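Local coordinates for protein GTN Reductase (Agrobacterium tumefaciens, PDB 5N6G) that probably reduces activated carbon-carbon double bonds as an FMN-dependent Old Yellow Enzyme, and binds 2-phenylacrylic acid beside its flavin, at residues Y183-E186 and Q187-S191; E268-T271 and G272-D276; P350-P353 and T354-G358. All coordinates share one frame; numbering follows the deposited sequence.

Overall arrangement
All three contacts are local, a short helix and two turns that follow strands or helices of an eight-stranded parallel (beta/alpha) barrel, and each reaches the bound FMN or the 2-phenylacrylic acid beside it. Interaction 1 brings Tyr183 to the carboxylate of the acid. Interaction 2, the turn after strand 263-267, meets the ribityl chain of FMN. Interaction 3, in the chain after helix 337-343, meets methyl C7M of the flavin and the phenyl ring of the acid. The centres of interactions 1 and 2 lie about 18 Å apart, those of 2 and 3 about 21 Å, and those of 1 and 3 about 28 Å. No two touch: their nearest atoms are about 7 to 9 Å apart.

Interaction 1 (Y183-E186 and Q187-S191); sequences YLIE and QFLKS. With 8OZ (2-Phenylacrylic acid), chain C.
Glu186 and Lys190 meet across the last turn of helix 184-189, Lys190 being the first residue to leave it, where NZ of Lys190 lies 3.0 Å from OE2 of Glu186 and equally far from OE1. Both bonds are weak as hydrogen bonds, but together they form an i to i+4 salt bridge. Each partner is also held elsewhere: OE1 accepts from Gly182 N, OE2 from Ser232 OG, and NZ donates to Ser232 O. In Lys190, CG beside the backbone N (chi1 -65°) and an extended chain carry NZ back to the carboxylate. Four backbone bonds lie beneath, running from Gln187 N to Tyr183 O (2.8 Å, N-H...O 152°) through to Lys190 N to Glu186 O (2.9 Å). Tyr183, the N-cap residue, thus gives its carbonyl to the helix while its ring enters the 2-phenylacrylic acid pocket: CE2 approaches O of the ligand at 3.4 Å, by the ring edge, and OH bonds to Tyr65. The Gln187 amide is satisfied at both ends, NE2 by the carbonyls of Gly182 and Val101 and OE1 by Arg103 N. Leu184 CD1 and Phe188 CE1 touch at 4.0 Å, side by side, in contact with Ile156 and Ile153 of helix 150-169; Ile185 and Leu189 face helix 204-222, and Glu186 and Lys190 rest on Tyr249 of helix 245-256.

Interaction 2 (E268-T271 and G272-D276); sequences EGAT and GGPRD. With FMN (flavin mononucleotide), chain B.
The FMN pocket is bordered here by a type II beta turn, Ala270 to Gly273, closed by Gly273 N donating to Ala270 O at 2.7 Å. A second backbone bond, Ala270 N to Pro274 O at 3.0 Å, continues the pairing of the two arms, and Ala270 CB touches Pro274 CD. Gly272, at the third position of the turn, has the positive phi of 75° that a type II turn needs there. At the apex, CG2 of Thr271 comes within 3.6 Å of FMN O3', while its OG1 bonds to Thr235 and to Asn181, whose ND2 bonds to 2-phenylacrylic acid. The turn belongs to the loop that leaves strand 263-267 of the (beta/alpha)8 barrel, whose strand-to-helix loops form the active site. Farther from the flavin, Arg275 grips Glu268 end-on, with NH1 at 2.9 Å and NH2 at 3.1 Å from the single oxygen OE1. The oxygen lies almost in the guanidinium plane, whereas the carboxylate is turned 69° to it and both nitrogens reach OE1 from the same face. A bend at chi3 (54°) brings the guanidinium back alongside the glutamate. Tyr308 OH hydrogen-bonds to the same OE1, and Tyr308 makes a cation-pi contact with Arg275, whose NH1 also bonds to Asn306 O.

Interaction 3 (P350-P353 and T354-G358); sequences PNQP and TFYGG. With FMN (flavin mononucleotide), chain B; 8OZ (2-Phenylacrylic acid), chain C.
Phe355 lies with one ring face under CA of Gln352, a CH-pi contact in which the carbon stands 3.5 Å from the ring centroid and 10° off the normal. A short 3-10 turn underlies it: Phe355 N bonds to Gln352 O at 3.0 Å, preceded by Thr354 N to Asn351 O. Pro350 approaches the same ring from its edge, CB lying in the ring plane 3.7 Å from CE1. The aliphatic part of Gln352 adds to the packing where CG meets CE2, its side chain crossing that of Phe355 at about a right angle, with amide and ring planes 63° apart. Lys329 and Ile332 of helix 329-333 also touch the Phe355 ring. Tyr356, in turn, sets one ring face over CB of Phe355, and its hydroxyl end reaches the active site of this barrel enzyme. There OH lies 3.3 Å from FMN C7M and 3.5 Å from C4 of 2-phenylacrylic acid, so that the ring borders both flavin and ligand. CD2 of Phe355 approaches the same methyl. Within the same turn, Asn351 CG is anti to its own backbone N (chi1 -178°), which, with the turn of the amide about chi2, brings OD1 to 2.9 Å from Thr354 OG1. One water joins Tyr356 OH to Gln352 NE2, weakly at the glutamine; a second accepts from Tyr356 N and donates weakly to Pro353 O.

Interaction 1 (Y183-E186 and Q187-S191)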
loop_
_atom_site.group_PDB
_atom_site.type_symbol
_atom_site.label_atom_id
_atom_site.label_comp_id
_atom_site.label_asym_id
_atom_site.label_seq_id
_atom_site.Cartn_x
_atom_site.Cartn_y
_atom_site.Cartn_z
ATOM N N TYR A 183 1.910 9.601 0.118
ATOM C CA TYR A 183 0.481 9.857 0.242
ATOM C C TYR A 183 0.180 10.457 1.618
ATOM O O TYR A 183 1.071 10.990 2.278
ATOM C CB TYR A 183 -0.300 8.597 -0.116
ATOM C CG TYR A 183 -0.100 8.296 -1.598
ATOM C CD1 TYR A 183 -0.600 9.145 -2.566
ATOM C CD2 TYR A 183 0.633 7.193 -2.024
ATOM C CE1 TYR A 183 -0.427 8.885 -3.925
ATOM C CE2 TYR A 183 0.829 6.942 -3.387
ATOM C CZ TYR A 183 0.283 7.782 -4.319
ATOM O OH TYR A 183 0.457 7.548 -5.660
ATOM N N LEU A 184 -1.090 10.489 2.018
ATOM C CA LEU A 184 -1.489 11.375 3.123
ATOM C C LEU A 184 -0.678 11.125 4.391
ATOM O O LEU A 184 -0.226 12.078 5.033
ATOM C CB LEU A 184 -2.975 11.229 3.427
ATOM C CG LEU A 184 -3.490 12.158 4.543
ATOM C CD1 LEU A 184 -3.428 13.609 4.116
ATOM C CD2 LEU A 184 -4.919 11.764 4.975
ATOM N N ILE A 185 -0.572 9.870 4.825
ATOM C CA ILE A 185 0.086 9.608 6.101
ATOM C C ILE A 185 1.540 10.033 6.023
ATOM O O ILE A 185 2.073 10.641 6.961
ATOM C CB ILE A 185 -0.072 8.134 6.504
ATOM C CG1 ILE A 185 -1.556 7.824 6.753
ATOM C CG2 ILE A 185 0.705 7.840 7.787
ATOM C CD1 ILE A 185 -1.872 6.356 6.990
ATOM N N GLU A 186 2.200 9.741 4.901
ATOM C CA GLU A 186 3.588 10.154 4.709
ATOM C C GLU A 186 3.730 11.661 4.651
ATOM O O GLU A 186 4.766 12.210 5.050
ATOM C CB GLU A 186 4.171 9.584 3.418
ATOM C CG GLU A 186 5.011 8.403 3.629
ATOM C CD GLU A 186 6.138 8.240 2.607
ATOM O OE1 GLU A 186 6.386 9.100 1.707
ATOM O OE2 GLU A 186 6.780 7.193 2.741
ATOM N N GLN A 187 2.732 12.345 4.100
ATOM C CA GLN A 187 2.761 13.804 4.058
ATOM C C GLN A 187 2.822 14.401 5.465
ATOM O O GLN A 187 3.522 15.390 5.704
ATOM C CB GLN A 187 1.544 14.328 3.289
ATOM C CG GLN A 187 1.602 14.059 1.793
ATOM C CD GLN A 187 0.235 14.058 1.110
ATOM O OE1 GLN A 187 -0.652 14.835 1.456
ATOM N NE2 GLN A 187 0.090 13.210 0.103
ATOM N N PHE A 188 2.108 13.794 6.416
ATOM C CA PHE A 188 2.237 14.191 7.818
ATOM C C PHE A 188 3.597 13.800 8.389
ATOM O O PHE A 188 4.184 14.555 9.181
ATOM C CB PHE A 188 1.149 13.527 8.655
ATOM C CG PHE A 188 -0.181 14.244 8.689
ATOM C CD1 PHE A 188 -1.168 13.957 7.764
ATOM C CD2 PHE A 188 -0.454 15.194 9.664
ATOM C CE1 PHE A 188 -2.378 14.612 7.807
ATOM C CE2 PHE A 188 -1.681 15.835 9.733
ATOM C CZ PHE A 188 -2.642 15.549 8.806
ATOM N N LEU A 189 4.107 12.627 8.015
ATOM C CA LEU A 189 5.341 12.108 8.617
ATOM C C LEU A 189 6.567 12.907 8.206
ATOM O O LEU A 189 7.442 13.188 9.036
ATOM C CB LEU A 189 5.585 10.664 8.186
ATOM C CG LEU A 189 4.769 9.514 8.737
ATOM C CD1 LEU A 189 5.189 8.251 8.007
ATOM C CD2 LEU A 189 5.001 9.384 10.216
ATOM N N LYS A 190 6.687 13.237 6.925
ATOM C CA LYS A 190 7.942 13.765 6.382
ATOM C C LYS A 190 8.000 15.297 6.402
ATOM O O LYS A 190 6.992 16.001 6.298
ATOM C CB LYS A 190 8.191 13.198 4.982
ATOM C CG LYS A 190 8.413 11.691 5.020
ATOM C CD LYS A 190 8.805 11.088 3.702
ATOM C CE LYS A 190 9.093 9.598 3.862
ATOM N NZ LYS A 190 9.258 8.865 2.570
ATOM N N SER A 191 9.217 15.815 6.503
ATOM C CA SER A 191 9.401 17.233 6.796
ATOM C C SER A 191 8.969 18.139 5.647
ATOM O O SER A 191 8.498 19.254 5.885
ATOM C CB SER A 191 10.869 17.504 7.131
ATOM O OG SER A 191 11.267 16.798 8.287
HETATM C C4 8OZ C . 1.659 3.838 -9.441
HETATM C C5 8OZ C . 0.678 4.582 -10.055
HETATM C C6 8OZ C . -0.303 5.177 -9.295
HETATM C C7 8OZ C . -0.317 5.016 -7.921
HETATM C C8 8OZ C . 1.830 4.067 -5.011
HETATM C C 8OZ C . -0.585 3.711 -5.254
HETATM O O 8OZ C . 1.833 3.711 -3.857
HETATM C C1 8OZ C . 0.576 3.984 -5.829
HETATM C C2 8OZ C . 0.657 4.252 -7.292
HETATM C C3 8OZ C . 1.659 3.674 -8.067
HETATM O O1 8OZ C . 2.896 4.558 -5.597
#

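Interaction 2 (E268-T271 and G272-D276)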
loop_
_atom_site.group_PDB
_atom_site.type_symbol
_atom_site.label_atom_id
_atom_site.label_comp_id
_atom_site.label_asym_id
_atom_site.label_seq_id
_atom_site.Cartn_x
_atom_site.Cartn_y
_atom_site.Cartn_z
ATOM N N GLU A 268 12.220 -0.965 0.416
ATOM C CA GLU A 268 13.635 -0.725 0.633
ATOM C C GLU A 268 14.179 0.087 -0.536
ATOM O O GLU A 268 14.360 -0.437 -1.639
ATOM C CB GLU A 268 14.364 -2.057 0.794
ATOM C CG GLU A 268 13.848 -2.821 2.012
ATOM C CD GLU A 268 14.417 -4.226 2.152
ATOM O OE1 GLU A 268 14.638 -4.918 1.128
ATOM O OE2 GLU A 268 14.621 -4.636 3.312
ATOM N N GLY A 269 14.441 1.365 -0.293
ATOM C CA GLY A 269 14.949 2.243 -1.326
ATOM C C GLY A 269 13.878 3.065 -2.013
ATOM O O GLY A 269 12.767 3.255 -1.521
ATOM N N ALA A 270 14.245 3.587 -3.180
ATOM C CA ALA A 270 13.278 4.317 -3.988
ATOM C C ALA A 270 12.291 3.335 -4.607
ATOM O O ALA A 270 12.691 2.329 -5.197
ATOM C CB ALA A 270 13.999 5.119 -5.070
ATOM N N THR A 271 10.996 3.609 -4.454
ATOM C CA THR A 271 9.991 2.682 -4.961
ATOM C C THR A 271 10.170 2.494 -6.453
ATOM O O THR A 271 10.037 3.450 -7.226
ATOM C CB THR A 271 8.587 3.209 -4.664
ATOM O OG1 THR A 271 8.535 3.707 -3.320
ATOM C CG2 THR A 271 7.585 2.072 -4.828
ATOM N N GLY A 272 10.461 1.263 -6.865
ATOM C CA GLY A 272 10.703 0.972 -8.262
ATOM C C GLY A 272 12.045 1.427 -8.781
ATOM O O GLY A 272 12.286 1.349 -9.991
ATOM N N GLY A 273 12.925 1.901 -7.901
ATOM C CA GLY A 273 14.236 2.376 -8.276
ATOM C C GLY A 273 15.282 1.805 -7.352
ATOM O O GLY A 273 15.094 0.734 -6.765
ATOM N N PRO A 274 16.415 2.497 -7.201
ATOM C CA PRO A 274 17.547 1.894 -6.495
ATOM C C PRO A 274 17.245 1.563 -5.039
ATOM O O PRO A 274 16.727 2.385 -4.286
ATOM C CB PRO A 274 18.646 2.964 -6.598
ATOM C CG PRO A 274 18.247 3.829 -7.711
ATOM C CD PRO A 274 16.761 3.812 -7.765
ATOM N N ARG A 275 17.673 0.368 -4.629
ATOM C CA ARG A 275 17.528 -0.066 -3.248
ATOM C C ARG A 275 18.398 0.753 -2.304
ATOM O O ARG A 275 18.074 0.858 -1.116
ATOM C CB ARG A 275 17.889 -1.555 -3.136
ATOM C CG ARG A 275 16.817 -2.462 -3.704
ATOM C CD ARG A 275 17.237 -3.925 -3.731
ATOM N NE ARG A 275 17.676 -4.363 -2.424
ATOM C CZ ARG A 275 16.858 -4.650 -1.419
ATOM N NH1 ARG A 275 15.544 -4.575 -1.577
ATOM N NH2 ARG A 275 17.364 -5.023 -0.256
ATOM N N ASP A 276 19.520 1.292 -2.789
ATOM C CA ASP A 276 20.430 2.053 -1.934
ATOM C C ASP A 276 20.183 3.560 -1.982
ATOM O O ASP A 276 21.025 4.344 -1.517
ATOM C CB ASP A 276 21.886 1.747 -2.295
ATOM C CG ASP A 276 22.274 2.247 -3.669
ATOM O OD1 ASP A 276 21.423 2.840 -4.364
ATOM O OD2 ASP A 276 23.451 2.055 -4.051
HETATM N N1 FMN B . 2.690 0.654 -4.244
HETATM C C2 FMN B . 1.672 0.791 -3.332
HETATM O O2 FMN B . 1.896 0.859 -2.102
HETATM N N3 FMN B . 0.368 0.824 -3.773
HETATM C C4 FMN B . -0.043 0.775 -5.092
HETATM O O4 FMN B . -1.240 0.765 -5.377
HETATM C C4A FMN B . 1.036 0.662 -6.048
HETATM N N5 FMN B . 0.730 0.575 -7.318
HETATM C C5A FMN B . 1.757 0.306 -8.207
HETATM C C6 FMN B . 1.435 0.096 -9.543
HETATM C C7 FMN B . 2.407 -0.290 -10.456
HETATM C C7M FMN B . 2.002 -0.538 -11.889
HETATM C C8 FMN B . 3.731 -0.460 -10.038
HETATM C C8M FMN B . 4.795 -0.938 -10.987
HETATM C C9 FMN B . 4.065 -0.228 -8.706
HETATM C C9A FMN B . 3.083 0.144 -7.789
HETATM N N10 FMN B . 3.368 0.275 -6.413
HETATM C C10 FMN B . 2.372 0.563 -5.521
HETATM C "C1'" FMN B . 4.713 -0.087 -5.942
HETATM C "C2'" FMN B . 4.866 -1.600 -5.847
HETATM O "O2'" FMN B . 4.004 -2.133 -4.835
HETATM C "C3'" FMN B . 6.300 -2.042 -5.554
HETATM O "O3'" FMN B . 6.760 -1.410 -4.362
HETATM C "C4'" FMN B . 7.281 -1.722 -6.680
HETATM O "O4'" FMN B . 6.787 -2.223 -7.924
HETATM C "C5'" FMN B . 8.675 -2.251 -6.396
HETATM O "O5'" FMN B . 8.657 -3.690 -6.302
HETATM P P FMN B . 9.184 -4.694 -7.465
HETATM O O1P FMN B . 10.658 -4.387 -7.626
HETATM O O2P FMN B . 8.406 -4.310 -8.713
HETATM O O3P FMN B . 8.886 -6.052 -6.947
#

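Interaction 3 (P350-P353 and T354-G358)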
loop_
_atom_site.group_PDB
_atom_site.type_symbol
_atom_site.label_atom_id
_atom_site.label_comp_id
_atom_site.label_asym_id
_atom_site.label_seq_id
_atom_site.Cartn_x
_atom_site.Cartn_y
_atom_site.Cartn_z
ATOM N N PRO A 350 7.418 -8.006 -17.785
ATOM C CA PRO A 350 6.283 -7.079 -17.726
ATOM C C PRO A 350 6.270 -6.126 -18.914
ATOM O O PRO A 350 7.314 -5.731 -19.440
ATOM C CB PRO A 350 6.500 -6.317 -16.407
ATOM C CG PRO A 350 7.607 -7.011 -15.711
ATOM C CD PRO A 350 8.417 -7.693 -16.755
ATOM N N ASN A 351 5.061 -5.750 -19.330
ATOM C CA ASN A 351 4.840 -4.786 -20.408
ATOM C C ASN A 351 4.412 -3.457 -19.784
ATOM O O ASN A 351 3.233 -3.247 -19.476
ATOM C CB ASN A 351 3.798 -5.317 -21.387
ATOM C CG ASN A 351 3.562 -4.377 -22.562
ATOM O OD1 ASN A 351 2.535 -3.698 -22.637
ATOM N ND2 ASN A 351 4.523 -4.326 -23.482
ATOM N N GLN A 352 5.376 -2.555 -19.587
ATOM C CA GLN A 352 5.083 -1.301 -18.898
ATOM C C GLN A 352 3.964 -0.493 -19.544
ATOM O O GLN A 352 3.174 0.121 -18.801
ATOM C CB GLN A 352 6.359 -0.452 -18.805
ATOM C CG GLN A 352 6.279 0.680 -17.784
ATOM C CD GLN A 352 5.570 1.922 -18.310
ATOM O OE1 GLN A 352 5.479 2.139 -19.519
ATOM N NE2 GLN A 352 5.064 2.744 -17.394
ATOM N N PRO A 353 3.832 -0.435 -20.869
ATOM C CA PRO A 353 2.759 0.379 -21.470
ATOM C C PRO A 353 1.354 -0.041 -21.091
ATOM O O PRO A 353 0.426 0.749 -21.296
ATOM C CB PRO A 353 2.988 0.207 -22.973
ATOM C CG PRO A 353 4.437 -0.096 -23.095
ATOM C CD PRO A 353 4.797 -0.902 -21.881
ATOM N N THR A 354 1.149 -1.267 -20.601
ATOM C CA THR A 354 -0.176 -1.703 -20.180
ATOM C C THR A 354 -0.289 -1.814 -18.662
ATOM O O THR A 354 -1.231 -2.429 -18.147
ATOM C CB THR A 354 -0.549 -3.027 -20.866
ATOM O OG1 THR A 354 0.484 -4.005 -20.679
ATOM C CG2 THR A 354 -0.770 -2.811 -22.356
ATOM N N PHE A 355 0.635 -1.200 -17.919
ATOM C CA PHE A 355 0.496 -1.204 -16.464
ATOM C C PHE A 355 -0.783 -0.493 -16.036
ATOM O O PHE A 355 -1.506 -0.984 -15.158
ATOM C CB PHE A 355 1.691 -0.528 -15.781
ATOM C CG PHE A 355 2.951 -1.377 -15.691
ATOM C CD1 PHE A 355 3.019 -2.653 -16.222
ATOM C CD2 PHE A 355 4.068 -0.872 -15.054
ATOM C CE1 PHE A 355 4.186 -3.413 -16.131
ATOM C CE2 PHE A 355 5.234 -1.623 -14.952
ATOM C CZ PHE A 355 5.297 -2.899 -15.500
ATOM N N TYR A 356 -1.088 0.657 -16.647
ATOM C CA TYR A 356 -2.139 1.540 -16.143
ATOM C C TYR A 356 -3.237 1.712 -17.173
ATOM O O TYR A 356 -2.967 2.123 -18.305
ATOM C CB TYR A 356 -1.579 2.915 -15.786
ATOM C CG TYR A 356 -0.371 2.838 -14.900
ATOM C CD1 TYR A 356 -0.493 2.432 -13.586
ATOM C CD2 TYR A 356 0.886 3.152 -15.378
ATOM C CE1 TYR A 356 0.603 2.343 -12.766
ATOM C CE2 TYR A 356 1.988 3.067 -14.570
ATOM C CZ TYR A 356 1.841 2.662 -13.267
ATOM O OH TYR A 356 2.932 2.578 -12.441
ATOM N N GLY A 357 -4.474 1.425 -16.765
ATOM C CA GLY A 357 -5.628 1.641 -17.612
ATOM C C GLY A 357 -5.776 0.553 -18.657
ATOM O O GLY A 357 -5.018 -0.415 -18.714
ATOM N N GLY A 358 -6.781 0.734 -19.502
ATOM C CA GLY A 358 -7.036 -0.226 -20.562
ATOM C C GLY A 358 -7.884 -1.396 -20.084
ATOM O O GLY A 358 -8.731 -1.271 -19.196
HETATM N N1 FMN B . 2.690 0.654 -4.244
HETATM C C2 FMN B . 1.672 0.791 -3.332
HETATM O O2 FMN B . 1.896 0.859 -2.102
HETATM N N3 FMN B . 0.368 0.824 -3.773
HETATM C C4 FMN B . -0.043 0.775 -5.092
HETATM O O4 FMN B . -1.240 0.765 -5.377
HETATM C C4A FMN B . 1.036 0.662 -6.048
HETATM N N5 FMN B . 0.730 0.575 -7.318
HETATM C C5A FMN B . 1.757 0.306 -8.207
HETATM C C6 FMN B . 1.435 0.096 -9.543
HETATM C C7 FMN B . 2.407 -0.290 -10.456
HETATM C C7M FMN B . 2.002 -0.538 -11.889
HETATM C C8 FMN B . 3.731 -0.460 -10.038
HETATM C C8M FMN B . 4.795 -0.938 -10.987
HETATM C C9 FMN B . 4.065 -0.228 -8.706
HETATM C C9A FMN B . 3.083 0.144 -7.789
HETATM N N10 FMN B . 3.368 0.275 -6.413
HETATM C C10 FMN B . 2.372 0.563 -5.521
HETATM C "C1'" FMN B . 4.713 -0.087 -5.942
HETATM C "C2'" FMN B . 4.866 -1.600 -5.847
HETATM O "O2'" FMN B . 4.004 -2.133 -4.835
HETATM C "C3'" FMN B . 6.300 -2.042 -5.554
HETATM O "O3'" FMN B . 6.760 -1.410 -4.362
HETATM C "C4'" FMN B . 7.281 -1.722 -6.680
HETATM O "O4'" FMN B . 6.787 -2.223 -7.924
HETATM C "C5'" FMN B . 8.675 -2.251 -6.396
HETATM O "O5'" FMN B . 8.657 -3.690 -6.302
HETATM P P FMN B . 9.184 -4.694 -7.465
HETATM O O1P FMN B . 10.658 -4.387 -7.626
HETATM O O2P FMN B . 8.406 -4.310 -8.713
HETATM O O3P FMN B . 8.886 -6.052 -6.947
HETATM C C4 8OZ C . 1.659 3.838 -9.441
HETATM C C5 8OZ C . 0.678 4.582 -10.055
HETATM C C6 8OZ C . -0.303 5.177 -9.295
HETATM C C7 8OZ C . -0.317 5.016 -7.921
HETATM C C8 8OZ C . 1.830 4.067 -5.011
HETATM C C 8OZ C . -0.585 3.711 -5.254
HETATM O O 8OZ C . 1.833 3.711 -3.857
HETATM C C1 8OZ C . 0.576 3.984 -5.829
HETATM C C2 8OZ C . 0.657 4.252 -7.292
HETATM C C3 8OZ C . 1.659 3.674 -8.067
HETATM O O1 8OZ C . 2.896 4.558 -5.597
HETATM O O HOH W 1 5.510 2.618 -14.028
HETATM O O HOH W 2 0.288 2.134 -18.806
#